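Local coordinates for protein cysteine protease (Listeria monocytogenes, PDB 5HU4) that is a transpeptidase that anchors surface proteins to the cell wall, cleaving their C-terminal sorting signal and transferring them through a thioester-linked intermediate, at residues A[1-12]-A[16-26]. Numbering follows the deposited sequence.
Sequences DAVVGSIAVPSV and LLVFKGTNTAN
The carbonyl O of V18 is gripped twice by 1-12: V4 N lies 2.8 Å from V18 O in an almost straight hydrogen bond (172° at the hydrogen), and the CA of V3 adds a C-H...O contact to the same oxygen at 3.4 Å. The same V18 gives its own N-H to the O of G5, approaching from above that carbonyl's plane. One residue of 16-26 thus answers both V4 and G5, and the register moves by one between the pairs V3–F19 and G5–V18, which is the evidence for a beta bulge. Past it, I7 and L16 exchange two backbone bonds, with L16 N 3.0 Å from I7 O; at the other end K20 N is 3.1 Å from A2 O.

These are the two strands of the N-terminal beta hairpin of the sortase barrel, a class A sortase here, and their short segments run at 139°, antiparallel but markedly twisted. Strand 70-74 bonds to the outer edge of 3-9, and strand 31-33 to that of 16-19.

V18 points to the same face of the sheet as I7 and L16. Its CG1 lies anti to the backbone N (chi1 -175°) and meets V4 CG2 at 3.6 Å, whereas V18 CG2 reaches across to I7 CG2 at 3.9 Å and also packs against the S6 carbonyl carbon. Y45 and L47 pack on this valine, and the L16 side chain is about 9 Å from that of active-site H50.

On the face of V3, S6, L17 and F19, V3 CG2 comes in obliquely on the aromatic ring, 3.6 Å from F19 CE2. D1 OD1, which accepts the N-H of A2, lies more loosely beyond the edge of the same ring, near its plane.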
ATOM      1  N   ASP A   1      -7.142 -17.226  -8.123  1.00 50.10           N
ATOM      2  CA  ASP A   1      -6.107 -16.408  -7.498  1.00 42.95           C
ATOM      3  C   ASP A   1      -6.685 -15.574  -6.358  1.00 41.85           C
ATOM      4  O   ASP A   1      -7.903 -15.469  -6.209  1.00 40.53           O
ATOM      5  CB  ASP A   1      -5.445 -15.498  -8.533  1.00 41.06           C
ATOM      6  CG  ASP A   1      -3.930 -15.478  -8.405  1.00 48.53           C
ATOM      7  OD1 ASP A   1      -3.420 -15.767  -7.301  1.00 47.44           O
ATOM      8  OD2 ASP A   1      -3.249 -15.160  -9.407  1.00 52.78           O
ATOM      9  N   ALA A   2      -5.800 -14.962  -5.577  1.00 37.70           N
ATOM     10  CA  ALA A   2      -6.208 -14.143  -4.443  1.00 32.99           C
ATOM     11  C   ALA A   2      -5.938 -12.670  -4.725  1.00 26.68           C
ATOM     12  O   ALA A   2      -6.023 -11.829  -3.831  1.00 24.32           O
ATOM     13  CB  ALA A   2      -5.489 -14.589  -3.178  1.00 27.12           C
ATOM     14  N   VAL A   3      -5.603 -12.372  -5.975  1.00 27.39           N
ATOM     15  CA  VAL A   3      -5.307 -11.009  -6.401  1.00 25.25           C
ATOM     16  C   VAL A   3      -6.585 -10.182  -6.520  1.00 26.15           C
ATOM     17  O   VAL A   3      -7.572 -10.632  -7.104  1.00 24.54           O
ATOM     18  CB  VAL A   3      -4.563 -10.994  -7.751  1.00 23.97           C
ATOM     19  CG1 VAL A   3      -4.304  -9.567  -8.210  1.00 22.56           C
ATOM     20  CG2 VAL A   3      -3.260 -11.769  -7.644  1.00 29.21           C
ATOM     21  N   VAL A   4      -6.562  -8.974  -5.966  1.00 20.79           N
ATOM     22  CA  VAL A   4      -7.719  -8.090  -6.028  1.00 21.93           C
ATOM     23  C   VAL A   4      -7.421  -6.839  -6.852  1.00 22.02           C
ATOM     24  O   VAL A   4      -8.336  -6.124  -7.260  1.00 20.03           O
ATOM     25  CB  VAL A   4      -8.183  -7.668  -4.620  1.00 23.02           C
ATOM     26  CG1 VAL A   4      -8.700  -8.873  -3.847  1.00 24.22           C
ATOM     27  CG2 VAL A   4      -7.052  -6.994  -3.870  1.00 19.87           C
ATOM     28  N   GLY A   5      -6.139  -6.581  -7.095  1.00 19.97           N
ATOM     29  CA  GLY A   5      -5.735  -5.424  -7.875  1.00 18.45           C
ATOM     30  C   GLY A   5      -4.262  -5.087  -7.748  1.00 20.10           C
ATOM     31  O   GLY A   5      -3.439  -5.956  -7.460  1.00 21.27           O
ATOM     32  N   SER A   6      -3.931  -3.817  -7.963  1.00 19.33           N
ATOM     33  CA  SER A   6      -2.544  -3.370  -7.924  1.00 20.05           C
ATOM     34  C   SER A   6      -2.374  -2.074  -7.138  1.00 20.03           C
ATOM     35  O   SER A   6      -3.310  -1.285  -7.006  1.00 20.74           O
ATOM     36  CB  SER A   6      -2.005  -3.179  -9.344  1.00 19.09           C
ATOM     37  OG  SER A   6      -1.965  -4.408 -10.046  1.00 21.70           O
ATOM     38  N   ILE A   7      -1.169  -1.866  -6.618  1.00 20.02           N
ATOM     39  CA  ILE A   7      -0.809  -0.608  -5.978  1.00 20.55           C
ATOM     40  C   ILE A   7       0.530  -0.129  -6.532  1.00 20.07           C
ATOM     41  O   ILE A   7       1.428  -0.931  -6.787  1.00 20.66           O
ATOM     42  CB  ILE A   7      -0.732  -0.738  -4.438  1.00 20.87           C
ATOM     43  CG1 ILE A   7      -0.358   0.605  -3.806  1.00 22.25           C
ATOM     44  CG2 ILE A   7       0.255  -1.824  -4.029  1.00 20.06           C
ATOM     45  CD1 ILE A   7      -0.101   0.535  -2.328  1.00 21.22           C
ATOM     46  N   ALA A   8       0.658   1.177  -6.736  1.00 20.48           N
ATOM     47  CA  ALA A   8       1.883   1.723  -7.297  1.00 18.70           C
ATOM     48  C   ALA A   8       2.305   3.023  -6.624  1.00 19.67           C
ATOM     49  O   ALA A   8       1.491   3.923  -6.414  1.00 19.53           O
ATOM     50  CB  ALA A   8       1.722   1.937  -8.789  1.00 20.04           C
ATOM     51  N   VAL A   9       3.586   3.103  -6.279  1.00 19.34           N
ATOM     52  CA  VAL A   9       4.184   4.336  -5.784  1.00 18.32           C
ATOM     53  C   VAL A   9       5.403   4.669  -6.642  1.00 21.26           C
ATOM     54  O   VAL A   9       6.519   4.257  -6.328  1.00 18.10           O
ATOM     55  CB  VAL A   9       4.599   4.230  -4.306  1.00 20.47           C
ATOM     56  CG1 VAL A   9       4.843   5.613  -3.736  1.00 18.62           C
ATOM     57  CG2 VAL A   9       3.531   3.509  -3.498  1.00 18.68           C
ATOM     58  N   PRO A  10       5.184   5.417  -7.734  1.00 21.79           N
ATOM     59  CA  PRO A  10       6.201   5.691  -8.758  1.00 18.46           C
ATOM     60  C   PRO A  10       7.417   6.474  -8.258  1.00 23.17           C
ATOM     61  O   PRO A  10       8.481   6.391  -8.874  1.00 24.32           O
ATOM     62  CB  PRO A  10       5.430   6.506  -9.803  1.00 22.06           C
ATOM     63  CG  PRO A  10       4.279   7.095  -9.060  1.00 19.86           C
ATOM     64  CD  PRO A  10       3.898   6.061  -8.050  1.00 19.01           C
ATOM     65  N   SER A  11       7.270   7.220  -7.167  1.00 23.52           N
ATOM     66  CA  SER A  11       8.377   8.017  -6.648  1.00 22.83           C
ATOM     67  C   SER A  11       9.467   7.136  -6.043  1.00 22.08           C
ATOM     68  O   SER A  11      10.629   7.539  -5.961  1.00 18.41           O
ATOM     69  CB  SER A  11       7.879   9.021  -5.607  1.00 19.63           C
ATOM     70  OG  SER A  11       7.564   8.376  -4.386  1.00 27.56           O
ATOM     71  N   VAL A  12       9.088   5.933  -5.622  1.00 19.77           N
ATOM     72  CA  VAL A  12      10.035   4.993  -5.033  1.00 19.19           C
ATOM     73  C   VAL A  12      10.046   3.667  -5.788  1.00 18.86           C
ATOM     74  O   VAL A  12      10.513   2.652  -5.271  1.00 18.85           O
ATOM     75  CB  VAL A  12       9.717   4.729  -3.549  1.00 19.65           C
ATOM     76  CG1 VAL A  12      10.009   5.967  -2.716  1.00 20.09           C
ATOM     77  CG2 VAL A  12       8.270   4.296  -3.387  1.00 19.49           C
ATOM     78  N   LEU A  16       3.211  -3.225  -7.386  1.00 20.70           N
ATOM     79  CA  LEU A  16       2.926  -4.560  -6.870  1.00 21.88           C
ATOM     80  C   LEU A  16       1.481  -4.992  -7.078  1.00 21.51           C
ATOM     81  O   LEU A  16       0.604  -4.171  -7.348  1.00 21.69           O
ATOM     82  CB  LEU A  16       3.261  -4.620  -5.377  1.00 20.13           C
ATOM     83  CG  LEU A  16       4.674  -4.199  -4.972  1.00 19.23           C
ATOM     84  CD1 LEU A  16       4.772  -4.080  -3.462  1.00 18.73           C
ATOM     85  CD2 LEU A  16       5.705  -5.182  -5.504  1.00 18.52           C
ATOM     86  N   LEU A  17       1.246  -6.293  -6.945  1.00 19.98           N
ATOM     87  CA  LEU A  17      -0.104  -6.838  -6.942  1.00 19.89           C
ATOM     88  C   LEU A  17      -0.662  -6.793  -5.526  1.00 18.29           C
ATOM     89  O   LEU A  17       0.082  -6.926  -4.556  1.00 19.82           O
ATOM     90  CB  LEU A  17      -0.113  -8.274  -7.472  1.00 19.75           C
ATOM     91  CG  LEU A  17       0.276  -8.485  -8.935  1.00 18.93           C
ATOM     92  CD1 LEU A  17       0.336  -9.969  -9.258  1.00 20.58           C
ATOM     93  CD2 LEU A  17      -0.700  -7.773  -9.859  1.00 16.83           C
ATOM     94  N   VAL A  18      -1.971  -6.599  -5.406  1.00 19.33           N
ATOM     95  CA  VAL A  18      -2.610  -6.580  -4.097  1.00 19.89           C
ATOM     96  C   VAL A  18      -3.331  -7.897  -3.835  1.00 20.12           C
ATOM     97  O   VAL A  18      -4.141  -8.346  -4.646  1.00 21.13           O
ATOM     98  CB  VAL A  18      -3.607  -5.415  -3.963  1.00 19.20           C
ATOM     99  CG1 VAL A  18      -4.161  -5.357  -2.549  1.00 19.04           C
ATOM    100  CG2 VAL A  18      -2.933  -4.101  -4.322  1.00 17.94           C
ATOM    101  N   PHE A  19      -3.024  -8.515  -2.700  1.00 21.10           N
ATOM    102  CA  PHE A  19      -3.632  -9.787  -2.329  1.00 21.80           C
ATOM    103  C   PHE A  19      -4.609  -9.602  -1.179  1.00 20.85           C
ATOM    104  O   PHE A  19      -4.478  -8.675  -0.380  1.00 20.57           O
ATOM    105  CB  PHE A  19      -2.556 -10.807  -1.949  1.00 24.05           C
ATOM    106  CG  PHE A  19      -1.682 -11.221  -3.098  1.00 25.60           C
ATOM    107  CD1 PHE A  19      -0.598 -10.445  -3.477  1.00 21.68           C
ATOM    108  CD2 PHE A  19      -1.941 -12.390  -3.797  1.00 26.06           C
ATOM    109  CE1 PHE A  19       0.205 -10.821  -4.535  1.00 22.69           C
ATOM    110  CE2 PHE A  19      -1.138 -12.773  -4.855  1.00 25.17           C
ATOM    111  CZ  PHE A  19      -0.063 -11.987  -5.225  1.00 22.89           C
ATOM    112  N   LYS A  20      -5.593 -10.490  -1.099  1.00 24.97           N
ATOM    113  CA  LYS A  20      -6.585 -10.432  -0.037  1.00 25.71           C
ATOM    114  C   LYS A  20      -6.121 -11.240   1.170  1.00 24.98           C
ATOM    115  O   LYS A  20      -6.008 -12.464   1.102  1.00 25.92           O
ATOM    116  CB  LYS A  20      -7.937 -10.943  -0.539  1.00 28.02           C
ATOM    117  CG  LYS A  20      -9.139 -10.281   0.114  1.00 27.50           C
ATOM    118  CD  LYS A  20     -10.438 -10.792  -0.488  1.00 32.89           C
ATOM    119  CE  LYS A  20     -11.567  -9.789  -0.309  1.00 29.26           C
ATOM    120  NZ  LYS A  20     -12.774 -10.167  -1.097  1.00 31.86           N
ATOM    121  N   GLY A  21      -5.840 -10.548   2.269  1.00 23.04           N
ATOM    122  CA  GLY A  21      -5.429 -11.201   3.498  1.00 20.63           C
ATOM    123  C   GLY A  21      -3.927 -11.223   3.709  1.00 23.99           C
ATOM    124  O   GLY A  21      -3.163 -11.529   2.793  1.00 22.79           O
ATOM    125  N   THR A  22      -3.506 -10.896   4.927  1.00 23.65           N
ATOM    126  CA  THR A  22      -2.096 -10.938   5.290  1.00 25.75           C
ATOM    127  C   THR A  22      -1.764 -12.264   5.968  1.00 29.56           C
ATOM    128  O   THR A  22      -1.975 -12.431   7.170  1.00 31.64           O
ATOM    129  CB  THR A  22      -1.716  -9.775   6.226  1.00 23.02           C
ATOM    130  OG1 THR A  22      -1.989  -8.529   5.575  1.00 21.31           O
ATOM    131  CG2 THR A  22      -0.239  -9.837   6.588  1.00 22.72           C
ATOM    132  N   ASN A  23      -1.252 -13.209   5.187  1.00 26.20           N
ATOM    133  CA  ASN A  23      -0.891 -14.519   5.711  1.00 27.31           C
ATOM    134  C   ASN A  23       0.528 -14.912   5.317  1.00 28.75           C
ATOM    135  O   ASN A  23       1.150 -14.256   4.481  1.00 30.89           O
ATOM    136  CB  ASN A  23      -1.889 -15.577   5.233  1.00 26.70           C
ATOM    137  CG  ASN A  23      -2.080 -15.566   3.727  1.00 27.36           C
ATOM    138  OD1 ASN A  23      -1.162 -15.884   2.971  1.00 30.51           O
ATOM    139  ND2 ASN A  23      -3.277 -15.202   3.286  1.00 23.93           N
ATOM    140  N   THR A  24       1.034 -15.981   5.925  1.00 29.86           N
ATOM    141  CA  THR A  24       2.409 -16.421   5.703  1.00 29.80           C
ATOM    142  C   THR A  24       2.668 -16.817   4.251  1.00 29.46           C
ATOM    143  O   THR A  24       3.808 -16.791   3.788  1.00 32.07           O
ATOM    144  CB  THR A  24       2.771 -17.615   6.610  1.00 28.70           C
ATOM    145  OG1 THR A  24       2.017 -18.769   6.216  1.00 29.88           O
ATOM    146  CG2 THR A  24       2.481 -17.288   8.069  1.00 27.29           C
ATOM    147  N   ALA A  25       1.609 -17.181   3.538  1.00 30.10           N
ATOM    148  CA  ALA A  25       1.731 -17.565   2.137  1.00 30.83           C
ATOM    149  C   ALA A  25       1.918 -16.344   1.237  1.00 31.91           C
ATOM    150  O   ALA A  25       2.692 -16.383   0.281  1.00 32.32           O
ATOM    151  CB  ALA A  25       0.511 -18.365   1.699  1.00 29.44           C
ATOM    152  N   ASN A  26       1.212 -15.262   1.553  1.00 31.96           N
ATOM    153  CA  ASN A  26       1.243 -14.049   0.738  1.00 28.32           C
ATOM    154  C   ASN A  26       2.362 -13.084   1.119  1.00 26.20           C
ATOM    155  O   ASN A  26       2.452 -11.986   0.567  1.00 25.76           O
ATOM    156  CB  ASN A  26      -0.096 -13.315   0.833  1.00 26.32           C
ATOM    157  CG  ASN A  26      -1.213 -14.043   0.119  1.00 32.65           C
ATOM    158  OD1 ASN A  26      -0.977 -14.790  -0.830  1.00 38.30           O
ATOM    159  ND2 ASN A  26      -2.444 -13.822   0.568  1.00 29.06           N
TER